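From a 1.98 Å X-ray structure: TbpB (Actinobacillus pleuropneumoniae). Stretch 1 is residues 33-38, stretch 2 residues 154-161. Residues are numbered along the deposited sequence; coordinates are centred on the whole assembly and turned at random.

Stretch 1, residues 33-38: KVPVSS
Stretch 2, residues 154-161: GKRVGLVS

The two segments run antiparallel: CA–CA separations are 5.3 Å for Pro-35 to Gly-158, 4.5 Å for Val-36 to Val-157 and 4.9 Å for Ser-37 to Arg-156. A single beta bridge pairs Val-36 (phi/psi -132/127) with Val-157 (-130/134), both extended. Two backbone hydrogen bonds flank it: Gly-158 N donates to Pro-35 O (2.9 Å, 156° at hydrogen) and Ser-37 N to Arg-156 O (2.8 Å, 158°). Arg-156 O also receives a CA-H...O contact from Val-36 CA at 3.3 Å. Arg-156 itself is turned at -70/-28, after Lys-155 at -86/-87.

Ser-37, chi1 p (63°), adds a side-chain hydrogen bond, OG to Lys-155 O at 3.0 Å, satisfying a buried hydroxyl. Val-34 (t) points toward stretch 2 and is buried: CG2 packs 3.6 Å from Val-160 CG2 (Val-160 also t), while CG1 lies 3.6 Å from Gly-158 O. Glycine suits position 158 (-56/141), since an ideal CB would sit 3.2 Å from Val-34 CG1. Val-36 and Val-157, both t, touch loosely, CG2 to CG2 at 4.4 Å. Arg-156 (t, t, p; chi4 77°) places NH2 3.8 Å from Val-36 CG1, obliquely; a water accepts from Arg-156 NH2 (2.9 Å) and donates to Ser-37 O (2.7 Å). Together the stretches bury 346 Å².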

ATOM      1  N   LYS A  33       9.684   7.857  19.405  1.00 11.49           N
ATOM      2  CA  LYS A  33      10.665   8.068  20.480  1.00 12.07           C
ATOM      3  C   LYS A  33      10.170   7.563  21.838  1.00 11.33           C
ATOM      4  O   LYS A  33       8.977   7.717  22.205  1.00 10.06           O
ATOM      5  CB  LYS A  33      11.006   9.541  20.575  1.00 13.33           C
ATOM      6  CG  LYS A  33      12.198   9.813  21.452  1.00 19.18           C
ATOM      7  CD  LYS A  33      12.731  11.269  21.298  1.00 28.49           C
ATOM      8  CE  LYS A  33      11.621  12.304  21.313  1.00 30.93           C
ATOM      9  NZ  LYS A  33      10.539  11.991  22.284  1.00 36.09           N
ATOM     10  N   VAL A  34      11.083   6.924  22.571  1.00 10.21           N
ATOM     11  CA  VAL A  34      10.771   6.442  23.914  1.00 10.00           C
ATOM     12  C   VAL A  34      10.593   7.745  24.774  1.00 10.21           C
ATOM     13  O   VAL A  34      11.470   8.610  24.748  1.00  9.91           O
ATOM     14  CB  VAL A  34      11.921   5.527  24.417  1.00  9.73           C
ATOM     15  CG1 VAL A  34      11.768   5.176  25.910  1.00  8.40           C
ATOM     16  CG2 VAL A  34      12.014   4.247  23.572  1.00  8.51           C
ATOM     17  N   PRO A  35       9.445   7.900  25.455  1.00 11.21           N
ATOM     18  CA  PRO A  35       9.203   9.092  26.279  1.00 11.96           C
ATOM     19  C   PRO A  35      10.141   9.187  27.480  1.00 11.47           C
ATOM     20  O   PRO A  35      10.498   8.178  28.086  1.00 10.52           O
ATOM     21  CB  PRO A  35       7.785   8.875  26.803  1.00 10.95           C
ATOM     22  CG  PRO A  35       7.126   8.098  25.700  1.00 13.08           C
ATOM     23  CD  PRO A  35       8.207   7.098  25.308  1.00 11.79           C
ATOM     24  N   VAL A  36      10.470  10.413  27.839  1.00 13.00           N
ATOM     25  CA  VAL A  36      11.291  10.734  28.999  1.00 13.25           C
ATOM     26  C   VAL A  36      10.582  11.863  29.780  1.00 14.44           C
ATOM     27  O   VAL A  36      10.186  12.872  29.199  1.00 15.28           O
ATOM     28  CB  VAL A  36      12.701  11.176  28.530  1.00 14.05           C
ATOM     29  CG1 VAL A  36      13.514  11.800  29.694  1.00 11.69           C
ATOM     30  CG2 VAL A  36      13.458   9.958  27.887  1.00 12.34           C
ATOM     31  N   SER A  37      10.364  11.649  31.061  1.00 15.09           N
ATOM     32  CA  SER A  37       9.687  12.638  31.898  1.00 17.55           C
ATOM     33  C   SER A  37      10.720  13.339  32.786  1.00 19.18           C
ATOM     34  O   SER A  37      11.916  13.147  32.596  1.00 19.20           O
ATOM     35  CB  SER A  37       8.601  11.977  32.738  1.00 16.29           C
ATOM     36  OG  SER A  37       9.137  11.034  33.647  1.00 17.89           O
ATOM     37  N   SER A  38      10.254  14.170  33.729  1.00 21.00           N
ATOM     38  CA  SER A  38      11.144  14.898  34.642  1.00 23.29           C
ATOM     39  C   SER A  38      10.354  15.308  35.865  1.00 24.80           C
ATOM     40  O   SER A  38       9.124  15.197  35.871  1.00 23.71           O
ATOM     41  CB  SER A  38      11.675  16.161  33.969  1.00 23.40           C
ATOM     42  OG  SER A  38      10.592  17.063  33.775  1.00 25.30           O
ATOM     43  N   GLY A 154      10.054   2.481  33.916  1.00 14.44           N
ATOM     44  CA  GLY A 154       9.050   3.340  33.316  1.00 15.83           C
ATOM     45  C   GLY A 154       8.806   4.651  34.044  1.00 16.13           C
ATOM     46  O   GLY A 154       7.805   5.336  33.765  1.00 15.88           O
ATOM     47  N   LYS A 155       9.724   5.033  34.945  1.00 15.15           N
ATOM     48  CA  LYS A 155       9.525   6.258  35.728  1.00 15.52           C
ATOM     49  C   LYS A 155      10.007   7.480  35.006  1.00 14.89           C
ATOM     50  O   LYS A 155       9.232   8.104  34.278  1.00 16.85           O
ATOM     51  CB  LYS A 155      10.104   6.142  37.169  1.00 15.00           C
ATOM     52  CG  LYS A 155       9.423   5.061  37.967  1.00 17.03           C
ATOM     53  CD  LYS A 155       9.771   5.196  39.450  1.00 19.67           C
ATOM     54  CE  LYS A 155       8.629   4.877  40.376  1.00 24.26           C
ATOM     55  NZ  LYS A 155       8.991   5.249  41.788  1.00 25.05           N
ATOM     56  N   ARG A 156      11.289   7.823  35.134  1.00 13.60           N
ATOM     57  CA  ARG A 156      11.803   8.917  34.350  1.00 12.70           C
ATOM     58  C   ARG A 156      11.907   8.597  32.850  1.00 12.54           C
ATOM     59  O   ARG A 156      11.806   9.492  32.000  1.00 11.21           O
ATOM     60  CB  ARG A 156      13.176   9.354  34.865  1.00 13.17           C
ATOM     61  CG  ARG A 156      13.604  10.673  34.253  1.00 10.15           C
ATOM     62  CD  ARG A 156      14.992  11.116  34.844  1.00 14.85           C
ATOM     63  NE  ARG A 156      16.130  10.320  34.353  1.00 12.11           N
ATOM     64  CZ  ARG A 156      16.703  10.436  33.154  1.00 12.46           C
ATOM     65  NH1 ARG A 156      17.704   9.656  32.873  1.00 14.03           N
ATOM     66  NH2 ARG A 156      16.282  11.305  32.215  1.00 14.31           N
ATOM     67  N   VAL A 157      12.097   7.318  32.542  1.00 11.90           N
ATOM     68  CA  VAL A 157      12.332   6.879  31.155  1.00 11.45           C
ATOM     69  C   VAL A 157      11.397   5.717  30.807  1.00 11.03           C
ATOM     70  O   VAL A 157      11.278   4.750  31.572  1.00 11.83           O
ATOM     71  CB  VAL A 157      13.784   6.393  30.983  1.00 12.56           C
ATOM     72  CG1 VAL A 157      14.028   5.828  29.562  1.00 11.03           C
ATOM     73  CG2 VAL A 157      14.778   7.522  31.283  1.00 12.44           C
ATOM     74  N   GLY A 158      10.770   5.771  29.636  1.00 10.20           N
ATOM     75  CA  GLY A 158       9.842   4.705  29.255  1.00 10.43           C
ATOM     76  C   GLY A 158      10.562   3.366  29.326  1.00 10.21           C
ATOM     77  O   GLY A 158      11.743   3.284  28.959  1.00 11.02           O
ATOM     78  N   LEU A 159       9.858   2.331  29.793  1.00  9.98           N
ATOM     79  CA  LEU A 159      10.334   0.964  29.690  1.00 10.20           C
ATOM     80  C   LEU A 159      10.222   0.435  28.255  1.00  9.57           C
ATOM     81  O   LEU A 159       9.137   0.512  27.657  1.00 10.59           O
ATOM     82  CB  LEU A 159       9.499   0.061  30.576  1.00  9.51           C
ATOM     83  CG  LEU A 159       9.713  -1.465  30.457  1.00 11.47           C
ATOM     84  CD1 LEU A 159      11.137  -1.867  30.868  1.00 10.41           C
ATOM     85  CD2 LEU A 159       8.715  -2.198  31.325  1.00  7.72           C
ATOM     86  N   VAL A 160      11.310  -0.142  27.731  1.00  7.60           N
ATOM     87  CA  VAL A 160      11.335  -0.733  26.384  1.00  7.38           C
ATOM     88  C   VAL A 160      11.449  -2.259  26.487  1.00  8.16           C
ATOM     89  O   VAL A 160      12.105  -2.753  27.400  1.00  6.83           O
ATOM     90  CB  VAL A 160      12.524  -0.200  25.560  1.00  6.16           C
ATOM     91  CG1 VAL A 160      12.362  -0.520  24.061  1.00  8.30           C
ATOM     92  CG2 VAL A 160      12.625   1.353  25.696  1.00  7.65           C
ATOM     93  N   SER A 161      10.830  -3.002  25.557  1.00  8.02           N
ATOM     94  CA  SER A 161      10.991  -4.472  25.523  1.00  8.90           C
ATOM     95  C   SER A 161      12.491  -4.861  25.534  1.00  8.78           C
ATOM     96  O   SER A 161      12.874  -5.874  26.124  1.00  7.83           O
ATOM     97  CB  SER A 161      10.338  -5.076  24.267  1.00  8.57           C
ATOM     98  OG  SER A 161      10.684  -4.286  23.124  1.00  9.15           O
TER
HETATM   99  O   HOH W   1      14.545  13.596  32.465  1.00 18.32           O